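Local atomic coordinates of calreticulin, putative (Trypanosoma cruzi, PDB entry 5HCF), a protein that probably acts as a calcium-binding lectin chaperone of the endoplasmic reticulum, with a globular domain able to bind both carbohydrate and peptide. Residues Lys67-Ser72 / Lys104-Phe109; Thr145-Leu150 / Asp238-Thr243. All coordinates share one frame; numbering follows the deposited sequence. Where two conformers were deposited one is given.

Contact 1 (Lys67-Ser72 / Lys104-Phe109)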
ATOM      1  N   LYS A  67       5.414  18.131  -7.396  1.00 53.47           N
ATOM      2  CA  LYS A  67       4.268  18.111  -6.496  1.00 52.45           C
ATOM      3  C   LYS A  67       4.347  16.869  -5.614  1.00 47.65           C
ATOM      4  O   LYS A  67       5.020  15.893  -5.954  1.00 45.58           O
ATOM      5  CB  LYS A  67       2.949  18.128  -7.270  1.00 55.14           C
ATOM      6  CG  LYS A  67       2.721  19.388  -8.076  1.00 62.39           C
ATOM      7  CD  LYS A  67       1.530  19.232  -9.006  1.00 67.46           C
ATOM      8  CE  LYS A  67       0.236  19.059  -8.221  1.00 70.18           C
ATOM      9  NZ  LYS A  67      -0.048  20.247  -7.365  1.00 74.08           N
ATOM     10  N   SER A  68       3.699  16.929  -4.457  1.00 46.68           N
ATOM     11  CA  SER A  68       3.662  15.787  -3.554  1.00 44.50           C
ATOM     12  C   SER A  68       2.728  14.697  -4.065  1.00 44.81           C
ATOM     13  O   SER A  68       1.808  14.954  -4.850  1.00 46.09           O
ATOM     14  CB  SER A  68       3.234  16.222  -2.151  1.00 43.38           C
ATOM     15  OG  SER A  68       4.312  16.834  -1.454  1.00 44.94           O
ATOM     16  N   LEU A  69       2.974  13.478  -3.606  1.00 41.76           N
ATOM     17  CA  LEU A  69       2.066  12.376  -3.857  1.00 40.84           C
ATOM     18  C   LEU A  69       1.906  11.594  -2.568  1.00 41.35           C
ATOM     19  O   LEU A  69       2.887  11.140  -1.984  1.00 43.01           O
ATOM     20  CB  LEU A  69       2.578  11.476  -4.987  1.00 38.58           C
ATOM     21  CG  LEU A  69       1.660  10.305  -5.354  1.00 36.80           C
ATOM     22  CD1 LEU A  69       0.390  10.816  -6.005  1.00 37.80           C
ATOM     23  CD2 LEU A  69       2.364   9.322  -6.270  1.00 33.58           C
ATOM     24  N   VAL A  70       0.664  11.462  -2.116  1.00 41.75           N
ATOM     25  CA  VAL A  70       0.373  10.760  -0.874  1.00 39.73           C
ATOM     26  C   VAL A  70      -0.555   9.579  -1.128  1.00 39.40           C
ATOM     27  O   VAL A  70      -1.621   9.733  -1.739  1.00 40.50           O
ATOM     28  CB  VAL A  70      -0.268  11.695   0.170  1.00 39.47           C
ATOM     29  CG1 VAL A  70      -0.429  10.977   1.504  1.00 37.24           C
ATOM     30  CG2 VAL A  70       0.569  12.954   0.339  1.00 39.28           C
ATOM     31  N   VAL A  71      -0.146   8.408  -0.643  1.00 36.98           N
ATOM     32  CA  VAL A  71      -0.929   7.182  -0.768  1.00 36.29           C
ATOM     33  C   VAL A  71      -1.300   6.654   0.610  1.00 35.81           C
ATOM     34  O   VAL A  71      -0.454   6.560   1.496  1.00 33.51           O
ATOM     35  CB  VAL A  71      -0.162   6.077  -1.532  1.00 35.99           C
ATOM     36  CG1 VAL A  71      -1.126   5.019  -2.058  1.00 34.91           C
ATOM     37  CG2 VAL A  71       0.645   6.674  -2.666  1.00 36.98           C
ATOM     38  N   SER A  72      -2.567   6.307   0.788  1.00 38.83           N
ATOM     39  CA  SER A  72      -3.023   5.771   2.058  1.00 39.92           C
ATOM     40  C   SER A  72      -4.075   4.689   1.850  1.00 43.22           C
ATOM     41  O   SER A  72      -4.879   4.763   0.916  1.00 46.50           O
ATOM     42  CB  SER A  72      -3.580   6.890   2.938  1.00 40.73           C
ATOM     43  OG  SER A  72      -3.723   6.455   4.278  1.00 42.68           O
ATOM     44  N   LYS A 104       3.906  -4.613 -14.659  1.00 43.82           N
ATOM     45  CA  LYS A 104       4.762  -3.513 -14.243  1.00 41.55           C
ATOM     46  C   LYS A 104       4.009  -2.523 -13.362  1.00 42.20           C
ATOM     47  O   LYS A 104       2.989  -1.960 -13.769  1.00 43.48           O
ATOM     48  CB  LYS A 104       5.338  -2.782 -15.455  1.00 42.45           C
ATOM     49  CG  LYS A 104       6.009  -1.459 -15.103  1.00 43.63           C
ATOM     50  CD  LYS A 104       6.728  -0.841 -16.292  1.00 47.39           C
ATOM     51  CE  LYS A 104       7.398   0.474 -15.905  1.00 49.18           C
ATOM     52  NZ  LYS A 104       8.166   1.081 -17.035  1.00 53.25           N
ATOM     53  N   TYR A 105       4.514  -2.321 -12.149  1.00 40.64           N
ATOM     54  CA  TYR A 105       3.963  -1.315 -11.251  1.00 38.05           C
ATOM     55  C   TYR A 105       4.999  -0.224 -11.019  1.00 36.49           C
ATOM     56  O   TYR A 105       6.173  -0.406 -11.335  1.00 39.58           O
ATOM     57  CB  TYR A 105       3.532  -1.946  -9.922  1.00 36.72           C
ATOM     58  CG  TYR A 105       4.652  -2.653  -9.189  1.00 34.84           C
ATOM     59  CD1 TYR A 105       4.869  -4.011  -9.363  1.00 33.56           C
ATOM     60  CD2 TYR A 105       5.504  -1.958  -8.340  1.00 34.47           C
ATOM     61  CE1 TYR A 105       5.895  -4.658  -8.709  1.00 33.44           C
ATOM     62  CE2 TYR A 105       6.534  -2.599  -7.681  1.00 33.20           C
ATOM     63  CZ  TYR A 105       6.723  -3.949  -7.870  1.00 33.16           C
ATOM     64  OH  TYR A 105       7.745  -4.595  -7.216  1.00 33.94           O
ATOM     65  N   TRP A 106       4.560   0.912 -10.490  1.00 33.72           N
ATOM     66  CA  TRP A 106       5.482   1.946 -10.046  1.00 33.28           C
ATOM     67  C   TRP A 106       5.729   1.796  -8.553  1.00 33.28           C
ATOM     68  O   TRP A 106       6.850   1.970  -8.081  1.00 33.36           O
ATOM     69  CB  TRP A 106       4.949   3.347 -10.340  1.00 32.70           C
ATOM     70  CG  TRP A 106       5.800   4.442  -9.729  1.00 32.58           C
ATOM     71  CD1 TRP A 106       7.079   4.779 -10.077  1.00 33.57           C
ATOM     72  CD2 TRP A 106       5.429   5.330  -8.665  1.00 30.14           C
ATOM     73  NE1 TRP A 106       7.524   5.822  -9.296  1.00 32.18           N
ATOM     74  CE2 TRP A 106       6.531   6.179  -8.424  1.00 31.18           C
ATOM     75  CE3 TRP A 106       4.273   5.492  -7.894  1.00 29.65           C
ATOM     76  CZ2 TRP A 106       6.510   7.176  -7.443  1.00 31.80           C
ATOM     77  CZ3 TRP A 106       4.253   6.483  -6.922  1.00 29.46           C
ATOM     78  CH2 TRP A 106       5.365   7.310  -6.703  1.00 30.21           C
ATOM     79  N   LEU A 107       4.662   1.502  -7.814  1.00 33.41           N
ATOM     80  CA  LEU A 107       4.752   1.353  -6.369  1.00 32.67           C
ATOM     81  C   LEU A 107       4.049   0.098  -5.854  1.00 34.27           C
ATOM     82  O   LEU A 107       2.925  -0.213  -6.252  1.00 35.47           O
ATOM     83  CB  LEU A 107       4.166   2.590  -5.674  1.00 31.13           C
ATOM     84  CG  LEU A 107       4.140   2.617  -4.139  1.00 29.86           C
ATOM     85  CD1 LEU A 107       5.536   2.826  -3.550  1.00 26.42           C
ATOM     86  CD2 LEU A 107       3.170   3.677  -3.622  1.00 30.23           C
ATOM     87  N   MET A 108       4.737  -0.625  -4.977  1.00 34.10           N
ATOM     88  CA  MET A 108       4.128  -1.704  -4.212  0.50 33.43           C
ATOM     89  C   MET A 108       4.249  -1.354  -2.736  1.00 34.15           C
ATOM     90  O   MET A 108       5.357  -1.245  -2.202  1.00 36.42           O
ATOM     91  CB  MET A 108       4.789  -3.047  -4.514  0.50 33.72           C
ATOM     92  CG  MET A 108       4.289  -4.192  -3.648  0.50 32.76           C
ATOM     93  SD  MET A 108       4.858  -5.802  -4.233  0.50 33.30           S
ATOM     94  CE  MET A 108       5.180  -6.636  -2.678  0.50 32.25           C
ATOM     95  N   PHE A 109       3.108  -1.173  -2.081  1.00 32.95           N
ATOM     96  CA  PHE A 109       3.079  -0.574  -0.751  1.00 31.39           C
ATOM     97  C   PHE A 109       2.083  -1.256   0.186  1.00 32.25           C
ATOM     98  O   PHE A 109       0.901  -1.375  -0.137  1.00 32.71           O
ATOM     99  CB  PHE A 109       2.754   0.920  -0.898  1.00 29.50           C
ATOM    100  CG  PHE A 109       2.577   1.647   0.402  1.00 28.73           C
ATOM    101  CD1 PHE A 109       3.555   1.606   1.378  1.00 27.05           C
ATOM    102  CD2 PHE A 109       1.424   2.385   0.640  1.00 27.10           C
ATOM    103  CE1 PHE A 109       3.383   2.277   2.570  1.00 26.61           C
ATOM    104  CE2 PHE A 109       1.247   3.060   1.827  1.00 25.05           C
ATOM    105  CZ  PHE A 109       2.228   3.007   2.794  1.00 26.53           C
TER
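The carbonyl oxygen of Val71 is held by the backbone of Leu150 in the neighbouring strand, while the ring of Phe109 packs against it from the other segment, CE2 standing 3.9 Å from Val71 O in an oblique approach. The remaining contacts join apolar side chains. CD2 of Leu69 meets the six-membered part of the Trp106 indole at its CZ3-CH2 bond, 3.5 Å from CZ3 and 3.6 Å from CH2. The two side chains arrive from opposite directions, each with CG anti to its own backbone N (Leu69 chi1 -178°, Trp106 chi1 173°), which extends them toward each other between the two sheets. This is face-to-face packing of the two sheets of a legume-lectin-type β-sandwich: Leu69 and Val71 come from strand 69-76, Leu107 and Phe109 from strand 107-114 of the facing sheet. Where that strand begins, Trp106 and Leu107 form a classic β bulge, both facing Leu90, and both turn their side chains toward residues 67-72. Val71 and Leu107 run alongside each other with opposite headings, CG2 of Val71 lying 4.0 Å from CD2 of Leu107, and Leu90 touches both of them.

Contact 2 (Thr145-Leu150 / Asp238-Thr243)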
ATOM      1  N   THR A 145      -7.636  -2.939  12.738  1.00 36.70           N
ATOM      2  CA  THR A 145      -7.409  -2.201  11.503  1.00 34.39           C
ATOM      3  C   THR A 145      -6.174  -1.315  11.625  1.00 35.02           C
ATOM      4  O   THR A 145      -6.018  -0.585  12.600  1.00 33.56           O
ATOM      5  CB  THR A 145      -8.621  -1.323  11.131  1.00 35.05           C
ATOM      6  OG1 THR A 145      -9.736  -2.157  10.804  1.00 36.15           O
ATOM      7  CG2 THR A 145      -8.298  -0.428   9.934  1.00 35.70           C
ATOM      8  N   HIS A 146      -5.294  -1.388  10.631  1.00 37.18           N
ATOM      9  CA  HIS A 146      -4.132  -0.512  10.588  1.00 37.66           C
ATOM     10  C   HIS A 146      -4.064   0.235   9.265  1.00 37.95           C
ATOM     11  O   HIS A 146      -4.473  -0.283   8.224  1.00 37.42           O
ATOM     12  CB  HIS A 146      -2.849  -1.307  10.824  1.00 36.45           C
ATOM     13  CG  HIS A 146      -2.802  -1.972  12.164  1.00 35.54           C
ATOM     14  ND1 HIS A 146      -2.546  -1.279  13.328  1.00 34.70           N
ATOM     15  CD2 HIS A 146      -2.980  -3.263  12.525  1.00 35.58           C
ATOM     16  CE1 HIS A 146      -2.574  -2.115  14.350  1.00 35.85           C
ATOM     17  NE2 HIS A 146      -2.833  -3.327  13.889  1.00 36.17           N
ATOM     18  N   VAL A 147      -3.557   1.461   9.319  1.00 38.33           N
ATOM     19  CA  VAL A 147      -3.506   2.333   8.150  1.00 36.68           C
ATOM     20  C   VAL A 147      -2.067   2.578   7.709  1.00 37.35           C
ATOM     21  O   VAL A 147      -1.190   2.846   8.531  1.00 38.13           O
ATOM     22  CB  VAL A 147      -4.178   3.691   8.436  1.00 34.73           C
ATOM     23  CG1 VAL A 147      -4.264   4.531   7.162  1.00 31.62           C
ATOM     24  CG2 VAL A 147      -5.557   3.483   9.047  1.00 33.20           C
ATOM     25  N   TYR A 148      -1.830   2.496   6.405  1.00 36.90           N
ATOM     26  CA  TYR A 148      -0.494   2.706   5.866  1.00 35.22           C
ATOM     27  C   TYR A 148      -0.505   3.879   4.900  1.00 37.61           C
ATOM     28  O   TYR A 148      -1.200   3.859   3.886  1.00 38.48           O
ATOM     29  CB  TYR A 148       0.016   1.435   5.187  1.00 30.97           C
ATOM     30  CG  TYR A 148      -0.039   0.233   6.105  1.00 29.43           C
ATOM     31  CD1 TYR A 148      -1.215  -0.491   6.262  1.00 29.44           C
ATOM     32  CD2 TYR A 148       1.079  -0.167   6.829  1.00 28.01           C
ATOM     33  CE1 TYR A 148      -1.273  -1.583   7.103  1.00 29.90           C
ATOM     34  CE2 TYR A 148       1.031  -1.257   7.671  1.00 27.57           C
ATOM     35  CZ  TYR A 148      -0.148  -1.961   7.807  1.00 30.35           C
ATOM     36  OH  TYR A 148      -0.206  -3.050   8.645  1.00 31.59           O
ATOM     37  N   THR A 149       0.268   4.907   5.232  1.00 38.79           N
ATOM     38  CA  THR A 149       0.275   6.146   4.467  1.00 38.03           C
ATOM     39  C   THR A 149       1.687   6.503   4.032  1.00 38.56           C
ATOM     40  O   THR A 149       2.625   6.428   4.823  1.00 40.72           O
ATOM     41  CB  THR A 149      -0.310   7.320   5.285  1.00 37.11           C
ATOM     42  OG1 THR A 149      -1.608   6.967   5.784  1.00 37.17           O
ATOM     43  CG2 THR A 149      -0.424   8.560   4.423  1.00 35.60           C
ATOM     44  N   LEU A 150       1.833   6.884   2.767  1.00 37.58           N
ATOM     45  CA  LEU A 150       3.137   7.232   2.215  1.00 34.61           C
ATOM     46  C   LEU A 150       3.116   8.613   1.582  1.00 36.41           C
ATOM     47  O   LEU A 150       2.266   8.913   0.741  1.00 38.21           O
ATOM     48  CB  LEU A 150       3.583   6.206   1.172  1.00 31.21           C
ATOM     49  CG  LEU A 150       4.950   6.493   0.545  1.00 28.22           C
ATOM     50  CD1 LEU A 150       6.014   6.575   1.627  1.00 28.91           C
ATOM     51  CD2 LEU A 150       5.318   5.462  -0.497  1.00 26.05           C
ATOM     52  N   ASP A 238      -6.101  14.134   7.509  1.00 50.57           N
ATOM     53  CA  ASP A 238      -7.411  14.557   7.992  1.00 53.55           C
ATOM     54  C   ASP A 238      -8.463  13.520   7.627  1.00 52.53           C
ATOM     55  O   ASP A 238      -9.362  13.220   8.415  1.00 55.11           O
ATOM     56  CB  ASP A 238      -7.796  15.916   7.411  1.00 56.20           C
ATOM     57  CG  ASP A 238      -7.048  17.060   8.060  1.00 59.33           C
ATOM     58  OD1 ASP A 238      -6.517  16.864   9.177  1.00 59.55           O
ATOM     59  OD2 ASP A 238      -6.991  18.153   7.453  1.00 61.15           O
ATOM     60  N   LEU A 239      -8.341  12.975   6.423  1.00 48.90           N
ATOM     61  CA  LEU A 239      -9.279  11.978   5.930  1.00 47.46           C
ATOM     62  C   LEU A 239      -9.116  10.658   6.681  1.00 49.18           C
ATOM     63  O   LEU A 239     -10.067   9.887   6.809  1.00 52.36           O
ATOM     64  CB  LEU A 239      -9.078  11.763   4.429  1.00 42.52           C
ATOM     65  CG  LEU A 239     -10.203  11.081   3.652  1.00 42.29           C
ATOM     66  CD1 LEU A 239     -11.467  11.908   3.734  1.00 46.74           C
ATOM     67  CD2 LEU A 239      -9.797  10.867   2.205  1.00 40.90           C
ATOM     68  N   VAL A 240      -7.903  10.407   7.172  1.00 46.30           N
ATOM     69  CA  VAL A 240      -7.617   9.203   7.947  1.00 43.95           C
ATOM     70  C   VAL A 240      -8.265   9.301   9.327  1.00 45.04           C
ATOM     71  O   VAL A 240      -8.755   8.309   9.861  1.00 44.38           O
ATOM     72  CB  VAL A 240      -6.100   8.961   8.105  1.00 41.86           C
ATOM     73  CG1 VAL A 240      -5.843   7.837   9.095  1.00 38.43           C
ATOM     74  CG2 VAL A 240      -5.471   8.623   6.765  1.00 37.66           C
ATOM     75  N   GLU A 241      -8.268  10.501   9.898  1.00 47.26           N
ATOM     76  CA  GLU A 241      -8.959  10.733  11.157  1.00 52.03           C
ATOM     77  C   GLU A 241     -10.449  10.475  11.014  1.00 52.06           C
ATOM     78  O   GLU A 241     -11.070   9.877  11.891  1.00 52.18           O
ATOM     79  CB  GLU A 241      -8.716  12.158  11.654  1.00 57.40           C
ATOM     80  CG  GLU A 241      -7.704  12.248  12.779  1.00 60.84           C
ATOM     81  CD  GLU A 241      -8.206  11.592  14.054  1.00 65.13           C
ATOM     82  OE1 GLU A 241      -9.419  11.692  14.339  1.00 66.32           O
ATOM     83  OE2 GLU A 241      -7.388  10.976  14.773  1.00 66.95           O
ATOM     84  N   LYS A 242     -11.014  10.932   9.902  1.00 53.40           N
ATOM     85  CA  LYS A 242     -12.437  10.766   9.638  1.00 55.63           C
ATOM     86  C   LYS A 242     -12.823   9.300   9.479  1.00 53.81           C
ATOM     87  O   LYS A 242     -13.786   8.830  10.089  1.00 55.34           O
ATOM     88  CB  LYS A 242     -12.834  11.520   8.370  1.00 57.10           C
ATOM     89  CG  LYS A 242     -14.292  11.327   7.988  1.00 60.33           C
ATOM     90  CD  LYS A 242     -14.580  11.838   6.584  1.00 60.84           C
ATOM     91  CE  LYS A 242     -14.533  13.349   6.497  1.00 62.98           C
ATOM     92  NZ  LYS A 242     -14.753  13.810   5.096  1.00 63.13           N
ATOM     93  N   THR A 243     -12.065   8.588   8.651  1.00 49.76           N
ATOM     94  CA  THR A 243     -12.332   7.184   8.358  1.00 48.28           C
ATOM     95  C   THR A 243     -11.848   6.175   9.402  1.00 49.26           C
ATOM     96  O   THR A 243     -12.597   5.279   9.795  1.00 55.02           O
ATOM     97  CB  THR A 243     -11.708   6.797   7.020  1.00 44.15           C
ATOM     98  OG1 THR A 243     -10.294   7.037   7.076  1.00 42.31           O
ATOM     99  CG2 THR A 243     -12.312   7.634   5.907  1.00 44.49           C
TER
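Val147 and Val240 carry the apolar part of the contact, meeting tip to tip. CG1 of Val147 faces both methyls of Val240, with CG1 of Val240 slightly the nearer at 4.1 Å from CG1 of Val147. In both valines CG1 is anti to the backbone N (chi1 -173° in Val147, 171° in Val240). The second methyl of Val240, CG2, also lies beside Thr149, 4.3 Å from Thr149 OG1. The CA atoms of Val147 and Val240 are 8.0 Å apart. Within residues 238-243 the contact is made by Val240; Val236, one turn earlier, packs on Ser72 of the adjacent strand. Ser72 also touches Val240, and Tyr244, just past the helix, touches Val147.

The polar bonds nearest the contact do not join the two segments. Thr149 OG1 is hydrogen-bonded to Ser72 OG, which satisfies the hydroxyl beside the Val240 methyl. Val147 pairs through its backbone with Asp163, and Val147 N is also bonded by the carboxylate of Asp163 (OD1). At the end of helix 233-243 the carbonyl oxygen of Leu239 takes two bonds: Thr243 N gives the helical one at 3.0 Å from Leu239 O, and Thr243 OG1 folds back to donate a second, 2.9 Å from the same oxygen. The two donors reach it from opposite faces of the carbonyl plane, the hydroxyl tilted 21° from that plane.

Since Thr149 OG1 and Thr243 OG1 have their own partners, the join rests on undirected methyl packing, and side-chain shape rather than bond direction sets the position of the helix here.

In the fold
The two contacts come in series along the chain, contact 1 closing before contact 2 opens, and their centres lie 15 Å apart. They are joined by strands 69-76 and 145-152, antiparallel neighbours in one sheet, and directly by the bond between Ser72 OG and Thr149 OG1. Contact 1 packs the inner face of that sheet against strand 107-114 of the other; contact 2 brings helix 233-243 onto the outer face. The inner face continues across the strand pair, since Tyr148 and Leu150 also reach strand 107-114. Residues far apart in sequence thus form successive layers, sheet on sheet and then helix on sheet: contact 1 lies in the sandwich core of the lectin-like domain, and contact 2 covers the outer side of the same strands.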